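Local coordinates for protein succinate-semialdehyde dehydrogenase (Synechococcus sp., PDB 4ITA) that probably oxidises succinic semialdehyde to succinate with NADP+ as cofactor, as a two-subunit member of the aldehyde dehydrogenase family, at residues L389-W394 / G411-N416; Q377-A382 / Q402-E407. All coordinates share one frame; numbering follows the deposited sequence.

How the interactions relate
Both contacts belong to the same alpha/beta layer and share one connection: helix 398-407 supplies half of interaction 2 and, in the chain, links the two strands of interaction 1. Their centres lie about 10 Å apart, and they meet where Phe404 CG packs 3.7 Å from Ala393 CB. Interaction 1 is the more deeply placed, with all twelve residues buried and 458 Å² of surface covered, and it is held chiefly by backbone hydrogen bonds. Interaction 2 covers 218 Å², has no hydrogen bond between its helices, and combines a greasy inner side with an ion pair on its partly exposed flank. Residues of both also reach the second subunit.

Interaction 1 of 2, residues L389-W394 / G411-N416; sequences LGASAW and GAVFIN. With EDO (1,2-ethanediol), chain Q.
Ser392 and Phe414 sit opposite each other, CA atoms 4.7 Å apart, where strands 390-394 and 412-415 run parallel. Around them the fit is tight: Phe414 N donates almost straight to Ala391 O (2.9 Å, 171°), and Phe414 O accepts from Ala393 N. One step on, Asn416 N bonds Ala393 O at 2.9 Å, while Ile415 CD1 lies 4.0 Å from Ala393 CB on the face covered by helix 398-407.

Trp394 closes this end. CG stands anti to the carbonyl carbon (chi1 -64°), and one face of the indole lies over the backbone of Asn416, just past the end of strand 412-415; the CA of Asn416 makes a CH-pi contact 3.7 Å from the centre of the six-membered ring. NE1 donates to Ser392 OG at 2.9 Å, the oxygen tilted 30° from the ring plane; that hydroxyl also bonds Gly417 O. An alanine at Trp394 has no indole, which would probably leave the backbone of Asn416 without its cover and Ser392 OG with Gly417 O but no ring N-H.

The other end is slacker. Leu389 O receives only weak, bent bonds from Gly411 N and Ala412 N, and an ethanediol, probably from the crystallisation liquor, lies beside Gly411 O. Leu389 also touches NADPH. Linked through helix 398-407, the strands form a beta-alpha-beta unit of the aldehyde dehydrogenase fold, whose sheet continues into the second subunit.

Interaction 2 of 2, residues Q377-A382 / Q402-E407; sequences QAIALA and QRFIQE
Helix segments 377-382 and 402-407 run in roughly the same direction, their axes 26° apart and 10.9 Å from each other at closest approach, a wide spacing bridged chiefly by side chains. The nearest CA atoms, those of Ile379 and Glu407, are still 7.0 Å apart.

Ile379 carries most of the contact and meets three residues of the other helix with different branches. Its CG1, set anti to the carbonyl carbon (chi1 -68°), packs 4.0 Å from Phe404 CE1, approaching the ring obliquely. CG2 meets the CB and backbone O of Glu407. CD1 reaches farthest, coming 3.7 Å from Glu407 OE1 and lying over one face of the Arg403 guanidinium. Ala378 is a lesser neighbour: its CB stands at the edge of the Phe404 ring, near the ring plane and 4.4 Å from CE1.

The polar groups under CD1 are held to each other within their own helix. Arg403 grips Glu407 side-on, NE giving a nearly straight bond to OE2 at 2.8 Å and NH2 one to the syn lone pair of OE1 at 2.9 Å. Both oxygens lie only 10° out of the guanidinium plane, so this paired grip should fix the rotation of the two flat groups and steady the surface on which the isoleucine methyl rests. Asp376 forms a second salt bridge to Arg403 NH2, tying that charge to helix 375-383 as well.

Beneath the helices, Ala378 and Phe404 settle on Val238 of strand 235-239, and Phe404 meets Phe240 edge-to-face. Helix 375-383 additionally rests on strand 366-372 through Leu381, whereas helix 398-407 borders the second subunit, where Ile405 O accepts a hydrogen bond from Lys451 of that neighbouring chain.

Interaction 1 of 2, residues L389-W394 / G411-N416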
loop_
_atom_site.group_PDB
_atom_site.type_symbol
_atom_site.label_atom_id
_atom_site.label_comp_id
_atom_site.label_asym_id
_atom_site.label_seq_id
_atom_site.Cartn_x
_atom_site.Cartn_y
_atom_site.Cartn_z
ATOM N N LEU A 389 2.039 10.914 13.190
ATOM C CA LEU A 389 1.172 11.534 12.202
ATOM C C LEU A 389 1.699 12.908 11.797
ATOM O O LEU A 389 2.319 13.051 10.746
ATOM C CB LEU A 389 -0.266 11.591 12.715
ATOM C CG LEU A 389 -1.298 12.035 11.682
ATOM C CD1 LEU A 389 -1.200 11.237 10.367
ATOM C CD2 LEU A 389 -2.677 11.911 12.279
ATOM N N GLY A 390 1.469 13.918 12.630
ATOM C CA GLY A 390 1.990 15.248 12.354
ATOM C C GLY A 390 2.943 15.750 13.429
ATOM O O GLY A 390 3.114 15.128 14.479
ATOM N N ALA A 391 3.582 16.878 13.151
ATOM C CA ALA A 391 4.477 17.508 14.112
ATOM C C ALA A 391 4.589 18.977 13.762
ATOM O O ALA A 391 4.675 19.331 12.581
ATOM C CB ALA A 391 5.851 16.847 14.080
ATOM N N SER A 392 4.582 19.831 14.785
ATOM C CA SER A 392 4.745 21.268 14.590
ATOM C C SER A 392 5.908 21.766 15.441
ATOM O O SER A 392 6.028 21.383 16.608
ATOM C CB SER A 392 3.449 21.975 14.993
ATOM O OG SER A 392 3.552 23.385 14.902
ATOM N N ALA A 393 6.766 22.606 14.862
ATOM C CA ALA A 393 7.909 23.159 15.591
ATOM C C ALA A 393 8.080 24.639 15.290
ATOM O O ALA A 393 7.907 25.077 14.149
ATOM C CB ALA A 393 9.189 22.387 15.273
ATOM N N TRP A 394 8.412 25.394 16.333
ATOM C CA TRP A 394 8.445 26.851 16.283
ATOM C C TRP A 394 9.844 27.348 16.608
ATOM O O TRP A 394 10.333 27.183 17.724
ATOM C CB TRP A 394 7.394 27.438 17.227
ATOM C CG TRP A 394 6.024 27.060 16.774
ATOM C CD1 TRP A 394 5.466 25.813 16.806
ATOM C CD2 TRP A 394 5.057 27.919 16.168
ATOM N NE1 TRP A 394 4.210 25.848 16.259
ATOM C CE2 TRP A 394 3.930 27.127 15.865
ATOM C CE3 TRP A 394 5.031 29.283 15.861
ATOM C CZ2 TRP A 394 2.782 27.659 15.268
ATOM C CZ3 TRP A 394 3.895 29.807 15.265
ATOM C CH2 TRP A 394 2.785 28.999 14.979
ATOM N N GLY A 411 4.579 11.929 9.463
ATOM C CA GLY A 411 4.229 12.096 8.063
ATOM C C GLY A 411 4.166 13.546 7.602
ATOM O O GLY A 411 4.181 13.821 6.406
ATOM N N ALA A 412 4.099 14.481 8.546
ATOM C CA ALA A 412 4.054 15.895 8.195
ATOM C C ALA A 412 4.767 16.713 9.250
ATOM O O ALA A 412 4.574 16.486 10.446
ATOM C CB ALA A 412 2.624 16.363 8.052
ATOM N N VAL A 413 5.600 17.653 8.807
ATOM C CA VAL A 413 6.268 18.575 9.712
ATOM C C VAL A 413 5.974 20.002 9.277
ATOM O O VAL A 413 6.281 20.398 8.141
ATOM C CB VAL A 413 7.788 18.351 9.762
ATOM C CG1 VAL A 413 8.443 19.366 10.693
ATOM C CG2 VAL A 413 8.116 16.937 10.214
ATOM N N PHE A 414 5.368 20.762 10.185
ATOM C CA PHE A 414 5.064 22.170 9.952
ATOM C C PHE A 414 5.959 23.039 10.819
ATOM O O PHE A 414 6.060 22.826 12.029
ATOM C CB PHE A 414 3.593 22.471 10.256
ATOM C CG PHE A 414 2.648 22.119 9.133
ATOM C CD1 PHE A 414 2.596 20.828 8.613
ATOM C CD2 PHE A 414 1.800 23.085 8.602
ATOM C CE1 PHE A 414 1.715 20.506 7.587
ATOM C CE2 PHE A 414 0.918 22.772 7.577
ATOM C CZ PHE A 414 0.878 21.487 7.061
ATOM N N ILE A 415 6.625 24.003 10.195
ATOM C CA ILE A 415 7.493 24.933 10.904
ATOM C C ILE A 415 6.808 26.301 10.997
ATOM O O ILE A 415 6.458 26.901 9.978
ATOM C CB ILE A 415 8.866 25.072 10.214
ATOM C CG1 ILE A 415 9.569 23.711 10.096
ATOM C CG2 ILE A 415 9.741 26.090 10.943
ATOM C CD1 ILE A 415 9.897 23.052 11.429
ATOM N N ASN A 416 6.610 26.773 12.229
ATOM C CA ASN A 416 5.969 28.061 12.506
ATOM C C ASN A 416 4.525 28.128 12.015
ATOM O O ASN A 416 4.036 29.186 11.604
ATOM C CB ASN A 416 6.807 29.234 11.965
ATOM C CG ASN A 416 8.161 29.345 12.643
ATOM O OD1 ASN A 416 8.316 28.975 13.809
ATOM N ND2 ASN A 416 9.149 29.843 11.912
HETATM C C1 EDO Q . 1.962 12.970 4.674
HETATM O O1 EDO Q . 1.371 13.867 5.602
HETATM C C2 EDO Q . 2.685 13.654 3.530
HETATM O O2 EDO Q . 2.917 12.911 2.335
#

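Interaction 2 of 2, residues Q377-A382 / Q402-E407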
loop_
_atom_site.group_PDB
_atom_site.type_symbol
_atom_site.label_atom_id
_atom_site.label_comp_id
_atom_site.label_asym_id
_atom_site.label_seq_id
_atom_site.Cartn_x
_atom_site.Cartn_y
_atom_site.Cartn_z
ATOM N N GLN A 377 17.103 16.820 22.925
ATOM C CA GLN A 377 16.105 16.359 23.886
ATOM C C GLN A 377 14.694 16.587 23.345
ATOM O O GLN A 377 13.808 15.762 23.527
ATOM C CB GLN A 377 16.289 17.080 25.222
ATOM C CG GLN A 377 15.439 16.537 26.355
ATOM C CD GLN A 377 15.570 17.368 27.626
ATOM O OE1 GLN A 377 16.434 18.241 27.722
ATOM N NE2 GLN A 377 14.709 17.103 28.602
ATOM N N ALA A 378 14.496 17.706 22.664
ATOM C CA ALA A 378 13.192 18.012 22.069
ATOM C C ALA A 378 12.791 16.969 21.028
ATOM O O ALA A 378 11.657 16.490 21.015
ATOM C CB ALA A 378 13.211 19.380 21.445
ATOM N N ILE A 379 13.725 16.619 20.155
ATOM C CA ILE A 379 13.457 15.641 19.111
ATOM C C ILE A 379 13.223 14.249 19.702
ATOM O O ILE A 379 12.287 13.544 19.314
ATOM C CB ILE A 379 14.595 15.651 18.067
ATOM C CG1 ILE A 379 14.565 16.982 17.309
ATOM C CG2 ILE A 379 14.469 14.464 17.113
ATOM C CD1 ILE A 379 15.808 17.278 16.492
ATOM N N ALA A 380 14.051 13.853 20.661
ATOM C CA ALA A 380 13.873 12.555 21.298
ATOM C C ALA A 380 12.496 12.438 21.950
ATOM O O ALA A 380 11.812 11.420 21.812
ATOM C CB ALA A 380 14.978 12.299 22.319
ATOM N N LEU A 381 12.085 13.476 22.673
ATOM C CA LEU A 381 10.805 13.429 23.357
ATOM C C LEU A 381 9.664 13.456 22.349
ATOM O O LEU A 381 8.675 12.731 22.489
ATOM C CB LEU A 381 10.683 14.590 24.350
ATOM C CG LEU A 381 9.380 14.679 25.142
ATOM C CD1 LEU A 381 9.129 13.394 25.902
ATOM C CD2 LEU A 381 9.446 15.849 26.098
ATOM N N ALA A 382 9.809 14.293 21.329
ATOM C CA ALA A 382 8.792 14.392 20.283
ATOM C C ALA A 382 8.522 13.043 19.625
ATOM O O ALA A 382 7.377 12.713 19.301
ATOM C CB ALA A 382 9.198 15.414 19.243
ATOM N N GLN A 402 15.834 22.978 9.976
ATOM C CA GLN A 402 16.218 21.833 9.158
ATOM C C GLN A 402 16.314 20.544 9.964
ATOM O O GLN A 402 15.891 19.484 9.499
ATOM C CB GLN A 402 17.508 22.119 8.388
ATOM C CG GLN A 402 17.320 23.151 7.271
ATOM C CD GLN A 402 16.187 22.788 6.308
ATOM O OE1 GLN A 402 16.157 21.689 5.756
ATOM N NE2 GLN A 402 15.254 23.719 6.105
ATOM N N ARG A 403 16.845 20.617 11.178
ATOM C CA ARG A 403 16.905 19.425 12.016
ATOM C C ARG A 403 15.511 18.923 12.393
ATOM O O ARG A 403 15.269 17.715 12.378
ATOM C CB ARG A 403 17.769 19.648 13.258
ATOM C CG ARG A 403 19.266 19.650 12.959
ATOM C CD ARG A 403 20.090 19.340 14.204
ATOM N NE ARG A 403 19.771 18.030 14.771
ATOM C CZ ARG A 403 20.048 17.666 16.020
ATOM N NH1 ARG A 403 20.644 18.517 16.845
ATOM N NH2 ARG A 403 19.719 16.456 16.452
ATOM N N PHE A 404 14.599 19.837 12.720
ATOM C CA PHE A 404 13.224 19.444 13.015
ATOM C C PHE A 404 12.572 18.785 11.793
ATOM O O PHE A 404 11.954 17.720 11.911
ATOM C CB PHE A 404 12.394 20.654 13.459
ATOM C CG PHE A 404 12.597 21.054 14.903
ATOM C CD1 PHE A 404 12.461 20.129 15.933
ATOM C CD2 PHE A 404 12.888 22.376 15.235
ATOM C CE1 PHE A 404 12.630 20.514 17.267
ATOM C CE2 PHE A 404 13.051 22.761 16.562
ATOM C CZ PHE A 404 12.923 21.829 17.577
ATOM N N ILE A 405 12.704 19.418 10.627
ATOM C CA ILE A 405 12.159 18.860 9.388
ATOM C C ILE A 405 12.705 17.460 9.124
ATOM O O ILE A 405 11.957 16.540 8.794
ATOM C CB ILE A 405 12.462 19.782 8.186
ATOM C CG1 ILE A 405 11.637 21.062 8.287
ATOM C CG2 ILE A 405 12.185 19.065 6.866
ATOM C CD1 ILE A 405 12.089 22.167 7.353
ATOM N N GLN A 406 14.011 17.292 9.285
ATOM C CA GLN A 406 14.653 16.033 8.947
ATOM C C GLN A 406 14.391 14.933 9.969
ATOM O O GLN A 406 14.219 13.767 9.608
ATOM C CB GLN A 406 16.162 16.243 8.773
ATOM C CG GLN A 406 16.517 17.072 7.547
ATOM C CD GLN A 406 16.171 16.372 6.249
ATOM O OE1 GLN A 406 16.440 15.182 6.086
ATOM N NE2 GLN A 406 15.562 17.104 5.319
ATOM N N GLU A 407 14.352 15.298 11.245
ATOM C CA GLU A 407 14.439 14.302 12.305
ATOM C C GLU A 407 13.160 14.003 13.078
ATOM O O GLU A 407 13.112 13.014 13.805
ATOM C CB GLU A 407 15.570 14.657 13.275
ATOM C CG GLU A 407 16.932 14.738 12.609
ATOM C CD GLU A 407 18.021 15.222 13.547
ATOM O OE1 GLU A 407 17.966 14.890 14.749
ATOM O OE2 GLU A 407 18.927 15.938 13.066
#